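Long-range contacts in PKS (Streptomyces sp. CNQ431, PDB 5YDA), which serves, through its acyltransferase domain, to select acyl units with broad specificity and probably load them onto a carrier protein during splenocin polyketide biosynthesis: residues A[248-256]-A[267-277]; A[310-321]-A[336-346]. All coordinates share one frame; numbering follows the deposited sequence.

Contact 1. Residues A[248-256]-A[267-277]; sequences PLLGEGLSL and VAGDTDAVDRL
A beta hairpin of the ferredoxin-like subdomain, as in related acyltransferases, strands 254-261 and 264-269, forms the edge of a four-stranded antiparallel sheet, with helix 271-283 starting after Asp270. Ser255 and Ala268 are its hydrogen-bonded pair: Ser255 N donates to Ala268 O at 2.7 Å and Ala268 N returns a bond to Ser255 O at 2.9 Å, both nearly straight. Leu254 opposite Gly269 and Leu256 opposite Val267 are non-hydrogen-bonded pairs. At Gly269 the strands come close, and Gly253 O receives a CA-H...O contact from Gly269 CA and a weak hydrogen bond from Asp270 N.

Leu254 joins sheet and helix. Its first torsion (chi1 -62°) holds CG anti to the carbonyl carbon and near Ala273 CB; from there CD2 settles against Ala273 CB and Val274 CG2, while CD1 lies on Leu277 CB, 3.9 Å away. Leu250 meets Val267 tip to tip, CD2 to CG1 at 3.6 Å, and Leu249 crosses Leu277 at about a right angle. On the sheet face bearing Ser255 and Ala268, Ser255 OG bonds to His300 ND1. Asp270 is the helix N-cap: its OD1 accepts from Ala273 N at 3.1 Å, the donor standing 50° out of the carboxylate plane.

Contact 2. Residues A[310-321]-A[336-346]; sequences AGHLRTLTLRPP and DAQATDVGHWV
The end of helix 306-313 lies beside the start of helix 342-350, with 6.1 Å between Leu313 CA and Val342 CA; after a type I beta turn, Leu313 to Leu316, the chain extends past helix 336-339, where Leu318 CA and Thr340 CA are 4.9 Å apart. No direct hydrogen bond joins the segments.

Between the helices, Leu313 CD1 touches Trp345 CB at 3.7 Å, the two side chains crossing at about a right angle, and also meets Val346 CG2. That same valine methyl rests on Ala310 CB, while Val342 CG1 lies on Leu313 CB and CG2 near Leu313 O. Leu318 fits over the break between helices 336-339 and 342-350: its CB lies on Thr340 CA, and CD1 packs on Thr340 C at 3.6 Å and reaches obliquely to the Trp345 ring. The indole is fixed by Trp345 NE1, which donates to Ala339 O at 3.0 Å; this oxygen lies in the ring plane, although the donor sits above the carbonyl plane.

Thr340 OG1, between its backbone N and carbonyl carbon (chi1 56°), donates to Asp336 O, which leaves CG2 against the Arg319-Pro320 peptide. Asp336 OD1 borders Pro321 CD at 3.4 Å, and a water donates to both Asp336 OD1 and Pro321 O. Tyr204 and Ala207 of helix 201-210 also border Trp345. Weak bonds from Gly343 N and His344 N to the Asp341 carboxylate cap helix 342-350, the second of two short helices that follow strands 325-327 and 332-333 in the alpha/beta-hydrolase-like part of the acyltransferase domain.

Along the chain the two contacts follow in series, and neither encloses nor crosses the other. Contact 1 closes first, over the ten residues 257-266, which carry the rest of the hairpin and its turn, and ties the outer strand of the four-stranded antiparallel sheet to helix 271-283. The chain then adds strand 288-290 at the other edge of that sheet and enters helix 306-313. Contact 2 closes the 322-335 excursion, which holds strands 325-327 and 332-333 of the mixed sheet, and joins a helix end to the helices that follow those strands. The centres of contact 1 and contact 2 lie about 30 Å apart, and the nearest atoms of contact 1 and contact 2, about 12 Å apart, do not touch.

Contact 1. Residues A[248-256]-A[267-277]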
loop_
_atom_site.group_PDB
_atom_site.type_symbol
_atom_site.label_atom_id
_atom_site.label_comp_id
_atom_site.label_asym_id
_atom_site.label_seq_id
_atom_site.Cartn_x
_atom_site.Cartn_y
_atom_site.Cartn_z
ATOM N N PRO A 248 16.414 -10.090 23.641
ATOM C CA PRO A 248 17.204 -11.009 24.477
ATOM C C PRO A 248 17.050 -12.478 24.123
ATOM O O PRO A 248 17.915 -13.269 24.517
ATOM C CB PRO A 248 16.707 -10.727 25.905
ATOM C CG PRO A 248 15.451 -9.959 25.750
ATOM C CD PRO A 248 15.545 -9.222 24.460
ATOM N N LEU A 249 16.006 -12.871 23.386
ATOM C CA LEU A 249 15.804 -14.265 22.996
ATOM C C LEU A 249 16.584 -14.665 21.746
ATOM O O LEU A 249 16.496 -15.824 21.323
ATOM C CB LEU A 249 14.317 -14.537 22.770
ATOM C CG LEU A 249 13.362 -14.170 23.909
ATOM C CD1 LEU A 249 11.956 -14.588 23.565
ATOM C CD2 LEU A 249 13.808 -14.852 25.182
ATOM N N LEU A 250 17.362 -13.779 21.163
ATOM C CA LEU A 250 18.135 -14.104 19.973
ATOM C C LEU A 250 19.606 -14.011 20.277
ATOM O O LEU A 250 20.032 -13.018 20.800
ATOM C CB LEU A 250 17.812 -13.090 18.884
ATOM C CG LEU A 250 16.403 -12.517 18.741
ATOM C CD1 LEU A 250 16.368 -11.449 17.688
ATOM C CD2 LEU A 250 15.441 -13.595 18.358
ATOM N N GLY A 251 20.417 -14.996 19.982
ATOM C CA GLY A 251 20.050 -16.217 19.349
ATOM C C GLY A 251 21.046 -16.468 18.239
ATOM O O GLY A 251 21.039 -15.767 17.275
ATOM N N GLU A 252 21.897 -17.462 18.384
ATOM C CA GLU A 252 22.827 -17.795 17.338
ATOM C C GLU A 252 21.935 -18.428 16.295
ATOM O O GLU A 252 21.096 -19.233 16.611
ATOM C CB GLU A 252 23.894 -18.751 17.849
ATOM C CG GLU A 252 24.789 -19.374 16.796
ATOM C CD GLU A 252 25.470 -18.367 15.898
ATOM O OE1 GLU A 252 26.355 -17.645 16.382
ATOM O OE2 GLU A 252 25.130 -18.303 14.704
ATOM N N GLY A 253 22.106 -18.036 15.052
ATOM C CA GLY A 253 21.245 -18.501 13.988
ATOM C C GLY A 253 19.988 -17.684 13.773
ATOM O O GLY A 253 19.136 -18.100 12.984
ATOM N N LEU A 254 19.850 -16.534 14.431
ATOM C CA LEU A 254 18.666 -15.700 14.296
ATOM C C LEU A 254 19.073 -14.250 14.092
ATOM O O LEU A 254 20.042 -13.774 14.692
ATOM C CB LEU A 254 17.747 -15.789 15.533
ATOM C CG LEU A 254 17.120 -17.130 15.896
ATOM C CD1 LEU A 254 16.434 -17.018 17.238
ATOM C CD2 LEU A 254 16.151 -17.609 14.835
ATOM N N SER A 255 18.321 -13.548 13.257
ATOM C CA SER A 255 18.469 -12.109 13.115
ATOM C C SER A 255 17.107 -11.456 13.295
ATOM O O SER A 255 16.063 -12.046 12.986
ATOM C CB SER A 255 19.056 -11.701 11.736
ATOM O OG SER A 255 20.183 -12.488 11.382
ATOM N N LEU A 256 17.137 -10.235 13.807
ATOM C CA LEU A 256 15.962 -9.380 13.837
ATOM C C LEU A 256 15.689 -8.895 12.411
ATOM O O LEU A 256 16.435 -8.068 11.876
ATOM C CB LEU A 256 16.207 -8.213 14.794
ATOM C CG LEU A 256 15.061 -7.251 15.109
ATOM C CD1 LEU A 256 13.881 -8.021 15.689
ATOM C CD2 LEU A 256 15.512 -6.178 16.093
ATOM N N VAL A 267 11.448 -12.182 13.121
ATOM C CA VAL A 267 12.736 -12.803 13.386
ATOM C C VAL A 267 12.955 -13.874 12.329
ATOM O O VAL A 267 12.026 -14.616 11.989
ATOM C CB VAL A 267 12.815 -13.403 14.810
ATOM C CG1 VAL A 267 14.142 -14.110 15.014
ATOM C CG2 VAL A 267 12.653 -12.300 15.874
ATOM N N ALA A 268 14.174 -13.921 11.777
ATOM C CA ALA A 268 14.503 -14.811 10.669
ATOM C C ALA A 268 15.820 -15.524 10.948
ATOM O O ALA A 268 16.687 -15.008 11.659
ATOM C CB ALA A 268 14.614 -14.036 9.350
ATOM N N GLY A 269 15.965 -16.711 10.371
ATOM C CA GLY A 269 17.192 -17.475 10.524
ATOM C C GLY A 269 16.973 -18.878 10.008
ATOM O O GLY A 269 16.002 -19.132 9.283
ATOM N N ASP A 270 17.861 -19.796 10.404
ATOM C CA ASP A 270 17.644 -21.156 9.930
ATOM C C ASP A 270 16.476 -21.777 10.682
ATOM O O ASP A 270 16.121 -21.355 11.784
ATOM C CB ASP A 270 18.899 -22.016 10.055
ATOM C CG ASP A 270 19.391 -22.128 11.457
ATOM O OD1 ASP A 270 18.950 -23.066 12.186
ATOM O OD2 ASP A 270 20.248 -21.284 11.807
ATOM N N THR A 271 15.860 -22.775 10.053
ATOM C CA THR A 271 14.587 -23.277 10.551
ATOM C C THR A 271 14.722 -23.861 11.954
ATOM O O THR A 271 13.837 -23.664 12.792
ATOM C CB THR A 271 14.014 -24.298 9.572
ATOM O OG1 THR A 271 13.972 -23.701 8.267
ATOM C CG2 THR A 271 12.599 -24.670 9.965
ATOM N N ASP A 272 15.832 -24.549 12.239
ATOM C CA ASP A 272 16.047 -25.117 13.571
ATOM C C ASP A 272 16.063 -24.033 14.642
ATOM O O ASP A 272 15.426 -24.171 15.690
ATOM C CB ASP A 272 17.363 -25.901 13.614
ATOM C CG ASP A 272 17.260 -27.259 12.951
ATOM O OD1 ASP A 272 16.121 -27.721 12.689
ATOM O OD2 ASP A 272 18.328 -27.870 12.706
ATOM N N ALA A 273 16.827 -22.967 14.410
ATOM C CA ALA A 273 16.873 -21.866 15.363
ATOM C C ALA A 273 15.496 -21.223 15.537
ATOM O O ALA A 273 15.122 -20.834 16.648
ATOM C CB ALA A 273 17.901 -20.829 14.908
ATOM N N VAL A 274 14.724 -21.118 14.452
ATOM C CA VAL A 274 13.399 -20.511 14.548
ATOM C C VAL A 274 12.463 -21.417 15.340
ATOM O O VAL A 274 11.666 -20.936 16.161
ATOM C CB VAL A 274 12.849 -20.190 13.141
ATOM C CG1 VAL A 274 11.351 -19.915 13.186
ATOM C CG2 VAL A 274 13.574 -18.990 12.548
ATOM N N ASP A 275 12.555 -22.741 15.117
ATOM C CA ASP A 275 11.810 -23.707 15.926
ATOM C C ASP A 275 12.064 -23.494 17.416
ATOM O O ASP A 275 11.126 -23.446 18.222
ATOM C CB ASP A 275 12.192 -25.141 15.544
ATOM C CG ASP A 275 11.606 -25.575 14.214
ATOM O OD1 ASP A 275 10.679 -24.906 13.718
ATOM O OD2 ASP A 275 12.063 -26.604 13.671
ATOM N N ARG A 276 13.331 -23.349 17.801
ATOM C CA ARG A 276 13.625 -23.228 19.221
ATOM C C ARG A 276 13.141 -21.898 19.773
ATOM O O ARG A 276 12.634 -21.845 20.897
ATOM C CB ARG A 276 15.118 -23.428 19.487
ATOM C CG ARG A 276 15.572 -24.844 19.151
ATOM C CD ARG A 276 17.075 -25.069 19.261
ATOM N NE ARG A 276 17.857 -23.850 19.149
ATOM C CZ ARG A 276 18.740 -23.624 18.187
ATOM N NH1 ARG A 276 18.975 -24.518 17.231
ATOM N NH2 ARG A 276 19.394 -22.462 18.182
ATOM N N LEU A 277 13.283 -20.814 19.004
ATOM C CA LEU A 277 12.706 -19.542 19.425
ATOM C C LEU A 277 11.205 -19.671 19.671
ATOM O O LEU A 277 10.682 -19.151 20.663
ATOM C CB LEU A 277 12.978 -18.471 18.372
ATOM C CG LEU A 277 12.280 -17.134 18.648
ATOM C CD1 LEU A 277 12.819 -16.521 19.947
ATOM C CD2 LEU A 277 12.458 -16.166 17.487
#

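Contact 2. Residues A[310-321]-A[336-346]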
loop_
_atom_site.group_PDB
_atom_site.type_symbol
_atom_site.label_atom_id
_atom_site.label_comp_id
_atom_site.label_asym_id
_atom_site.label_seq_id
_atom_site.Cartn_x
_atom_site.Cartn_y
_atom_site.Cartn_z
ATOM N N ALA A 310 24.270 -7.941 -5.711
ATOM C CA ALA A 310 24.863 -6.660 -6.085
ATOM C C ALA A 310 25.154 -6.595 -7.582
ATOM O O ALA A 310 25.080 -5.514 -8.183
ATOM C CB ALA A 310 26.144 -6.418 -5.277
ATOM N N GLY A 311 25.473 -7.731 -8.201
ATOM C CA GLY A 311 25.598 -7.758 -9.653
ATOM C C GLY A 311 24.343 -7.266 -10.352
ATOM O O GLY A 311 24.406 -6.411 -11.244
ATOM N N HIS A 312 23.177 -7.788 -9.941
ATOM C CA HIS A 312 21.914 -7.318 -10.500
ATOM C C HIS A 312 21.654 -5.863 -10.153
ATOM O O HIS A 312 21.162 -5.098 -10.996
ATOM C CB HIS A 312 20.758 -8.193 -10.015
ATOM C CG HIS A 312 20.787 -9.568 -10.584
ATOM N ND1 HIS A 312 21.365 -10.629 -9.927
ATOM C CD2 HIS A 312 20.368 -10.044 -11.778
ATOM C CE1 HIS A 312 21.281 -11.709 -10.682
ATOM N NE2 HIS A 312 20.682 -11.380 -11.813
ATOM N N LEU A 313 21.962 -5.454 -8.920
ATOM C CA LEU A 313 21.744 -4.053 -8.575
ATOM C C LEU A 313 22.599 -3.132 -9.437
ATOM O O LEU A 313 22.210 -1.992 -9.702
ATOM C CB LEU A 313 22.022 -3.827 -7.091
ATOM C CG LEU A 313 20.953 -4.398 -6.144
ATOM C CD1 LEU A 313 21.481 -4.364 -4.714
ATOM C CD2 LEU A 313 19.617 -3.619 -6.260
ATOM N N ARG A 314 23.762 -3.613 -9.889
ATOM C CA ARG A 314 24.615 -2.827 -10.771
ATOM C C ARG A 314 24.014 -2.607 -12.162
ATOM O O ARG A 314 24.474 -1.717 -12.875
ATOM C CB ARG A 314 25.994 -3.493 -10.880
ATOM C CG ARG A 314 26.909 -3.175 -9.687
ATOM C CD ARG A 314 28.348 -3.621 -9.888
ATOM N NE ARG A 314 28.499 -5.075 -9.815
ATOM C CZ ARG A 314 28.733 -5.755 -8.689
ATOM N NH1 ARG A 314 28.853 -7.072 -8.728
ATOM N NH2 ARG A 314 28.826 -5.121 -7.520
ATOM N N THR A 315 22.993 -3.358 -12.563
ATOM C CA THR A 315 22.368 -3.093 -13.853
ATOM C C THR A 315 21.430 -1.890 -13.842
ATOM O O THR A 315 20.943 -1.507 -14.909
ATOM C CB THR A 315 21.582 -4.319 -14.344
ATOM O OG1 THR A 315 20.374 -4.450 -13.588
ATOM C CG2 THR A 315 22.400 -5.580 -14.192
ATOM N N LEU A 316 21.177 -1.274 -12.691
ATOM C CA LEU A 316 20.183 -0.208 -12.586
ATOM C C LEU A 316 20.806 1.176 -12.726
ATOM O O LEU A 316 21.880 1.444 -12.185
ATOM C CB LEU A 316 19.462 -0.273 -11.239
ATOM C CG LEU A 316 18.819 -1.584 -10.791
ATOM C CD1 LEU A 316 18.360 -1.426 -9.348
ATOM C CD2 LEU A 316 17.648 -1.911 -11.707
ATOM N N THR A 317 20.087 2.073 -13.391
ATOM C CA THR A 317 20.430 3.494 -13.411
ATOM C C THR A 317 19.780 4.182 -12.210
ATOM O O THR A 317 18.606 4.568 -12.257
ATOM C CB THR A 317 19.979 4.128 -14.723
ATOM O OG1 THR A 317 20.642 3.477 -15.813
ATOM C CG2 THR A 317 20.312 5.617 -14.737
ATOM N N LEU A 318 20.542 4.356 -11.135
ATOM C CA LEU A 318 20.024 4.972 -9.920
ATOM C C LEU A 318 20.143 6.492 -9.978
ATOM O O LEU A 318 21.176 7.032 -10.377
ATOM C CB LEU A 318 20.765 4.436 -8.700
ATOM C CG LEU A 318 20.738 2.921 -8.533
ATOM C CD1 LEU A 318 21.647 2.516 -7.384
ATOM C CD2 LEU A 318 19.300 2.432 -8.298
ATOM N N ARG A 319 19.083 7.174 -9.574
ATOM C CA ARG A 319 19.011 8.627 -9.553
ATOM C C ARG A 319 18.557 9.080 -8.174
ATOM O O ARG A 319 17.937 8.311 -7.433
ATOM C CB ARG A 319 18.041 9.163 -10.620
ATOM C CG ARG A 319 18.502 8.987 -12.070
ATOM C CD ARG A 319 17.411 9.472 -13.032
ATOM N NE ARG A 319 17.807 9.450 -14.442
ATOM C CZ ARG A 319 17.649 8.407 -15.258
ATOM N NH1 ARG A 319 17.117 7.272 -14.807
ATOM N NH2 ARG A 319 18.031 8.496 -16.527
ATOM N N PRO A 320 18.875 10.320 -7.793
ATOM C CA PRO A 320 18.365 10.824 -6.515
ATOM C C PRO A 320 16.861 10.882 -6.535
ATOM O O PRO A 320 16.239 11.085 -7.598
ATOM C CB PRO A 320 18.984 12.234 -6.426
ATOM C CG PRO A 320 20.043 12.293 -7.468
ATOM C CD PRO A 320 19.716 11.291 -8.511
ATOM N N PRO A 321 16.207 10.712 -5.381
ATOM C CA PRO A 321 14.742 10.703 -5.378
ATOM C C PRO A 321 14.182 12.063 -5.743
ATOM O O PRO A 321 14.639 13.100 -5.257
ATOM C CB PRO A 321 14.389 10.325 -3.937
ATOM C CG PRO A 321 15.586 10.768 -3.150
ATOM C CD PRO A 321 16.753 10.452 -4.038
ATOM N N ASP A 336 20.368 11.309 -0.994
ATOM C CA ASP A 336 20.765 11.115 -2.386
ATOM C C ASP A 336 21.906 10.118 -2.496
ATOM O O ASP A 336 21.912 9.267 -3.394
ATOM C CB ASP A 336 21.176 12.444 -3.020
ATOM C CG ASP A 336 20.015 13.385 -3.212
ATOM O OD1 ASP A 336 18.846 12.965 -3.025
ATOM O OD2 ASP A 336 20.271 14.559 -3.555
ATOM N N ALA A 337 22.881 10.197 -1.584
ATOM C CA ALA A 337 24.009 9.263 -1.626
ATOM C C ALA A 337 23.549 7.827 -1.412
ATOM O O ALA A 337 24.054 6.898 -2.059
ATOM C CB ALA A 337 25.053 9.642 -0.574
ATOM N N GLN A 338 22.608 7.624 -0.484
ATOM C CA GLN A 338 22.093 6.280 -0.229
ATOM C C GLN A 338 21.289 5.772 -1.417
ATOM O O GLN A 338 21.504 4.649 -1.892
ATOM C CB GLN A 338 21.229 6.278 1.038
ATOM C CG GLN A 338 22.007 6.320 2.348
ATOM C CD GLN A 338 21.147 6.792 3.509
ATOM O OE1 GLN A 338 20.004 7.230 3.326
ATOM N NE2 GLN A 338 21.697 6.720 4.712
ATOM N N ALA A 339 20.353 6.591 -1.909
ATOM C CA ALA A 339 19.473 6.139 -2.982
ATOM C C ALA A 339 20.260 5.661 -4.189
ATOM O O ALA A 339 19.821 4.744 -4.889
ATOM C CB ALA A 339 18.513 7.258 -3.390
ATOM N N THR A 340 21.425 6.259 -4.446
ATOM C CA THR A 340 22.195 5.987 -5.652
ATOM C C THR A 340 23.361 5.048 -5.409
ATOM O O THR A 340 24.202 4.887 -6.298
ATOM C CB THR A 340 22.704 7.294 -6.261
ATOM O OG1 THR A 340 23.472 8.011 -5.278
ATOM C CG2 THR A 340 21.530 8.147 -6.722
ATOM N N ASP A 341 23.425 4.418 -4.238
ATOM C CA ASP A 341 24.552 3.578 -3.848
ATOM C C ASP A 341 24.132 2.113 -3.832
ATOM O O ASP A 341 23.250 1.732 -3.057
ATOM C CB ASP A 341 25.079 3.993 -2.473
ATOM C CG ASP A 341 26.192 3.092 -1.986
ATOM O OD1 ASP A 341 26.411 2.998 -0.762
ATOM O OD2 ASP A 341 26.851 2.459 -2.827
ATOM N N VAL A 342 24.793 1.293 -4.658
ATOM C CA VAL A 342 24.493 -0.138 -4.720
ATOM C C VAL A 342 24.676 -0.790 -3.355
ATOM O O VAL A 342 23.893 -1.673 -2.963
ATOM C CB VAL A 342 25.360 -0.835 -5.793
ATOM C CG1 VAL A 342 25.412 -2.346 -5.560
ATOM C CG2 VAL A 342 24.826 -0.566 -7.194
ATOM N N GLY A 343 25.728 -0.393 -2.623
ATOM C CA GLY A 343 25.987 -0.992 -1.323
ATOM C C GLY A 343 24.869 -0.728 -0.327
ATOM O O GLY A 343 24.548 -1.590 0.500
ATOM N N HIS A 344 24.253 0.457 -0.399
ATOM C CA HIS A 344 23.088 0.741 0.432
ATOM C C HIS A 344 21.956 -0.234 0.118
ATOM O O HIS A 344 21.362 -0.834 1.024
ATOM C CB HIS A 344 22.647 2.191 0.227
ATOM C CG HIS A 344 21.285 2.505 0.766
ATOM N ND1 HIS A 344 21.042 2.715 2.105
ATOM C CD2 HIS A 344 20.091 2.659 0.139
ATOM C CE1 HIS A 344 19.761 2.983 2.283
ATOM N NE2 HIS A 344 19.163 2.961 1.105
ATOM N N TRP A 345 21.678 -0.444 -1.172
ATOM C CA TRP A 345 20.614 -1.366 -1.541
ATOM C C TRP A 345 20.949 -2.794 -1.138
ATOM O O TRP A 345 20.043 -3.554 -0.773
ATOM C CB TRP A 345 20.320 -1.255 -3.038
ATOM C CG TRP A 345 19.526 -0.021 -3.339
ATOM C CD1 TRP A 345 20.000 1.171 -3.792
ATOM C CD2 TRP A 345 18.115 0.151 -3.161
ATOM N NE1 TRP A 345 18.970 2.071 -3.926
ATOM C CE2 TRP A 345 17.802 1.468 -3.545
ATOM C CE3 TRP A 345 17.082 -0.692 -2.736
ATOM C CZ2 TRP A 345 16.510 1.965 -3.512
ATOM C CZ3 TRP A 345 15.805 -0.196 -2.696
ATOM C CH2 TRP A 345 15.526 1.123 -3.079
ATOM N N VAL A 346 22.230 -3.171 -1.173
ATOM C CA VAL A 346 22.642 -4.459 -0.616
ATOM C C VAL A 346 22.338 -4.506 0.880
ATOM O O VAL A 346 21.755 -5.472 1.381
ATOM C CB VAL A 346 24.137 -4.724 -0.898
ATOM C CG1 VAL A 346 24.611 -5.981 -0.150
ATOM C CG2 VAL A 346 24.387 -4.882 -2.399
HETATM O O HOH W 1 16.745 14.118 -3.811
#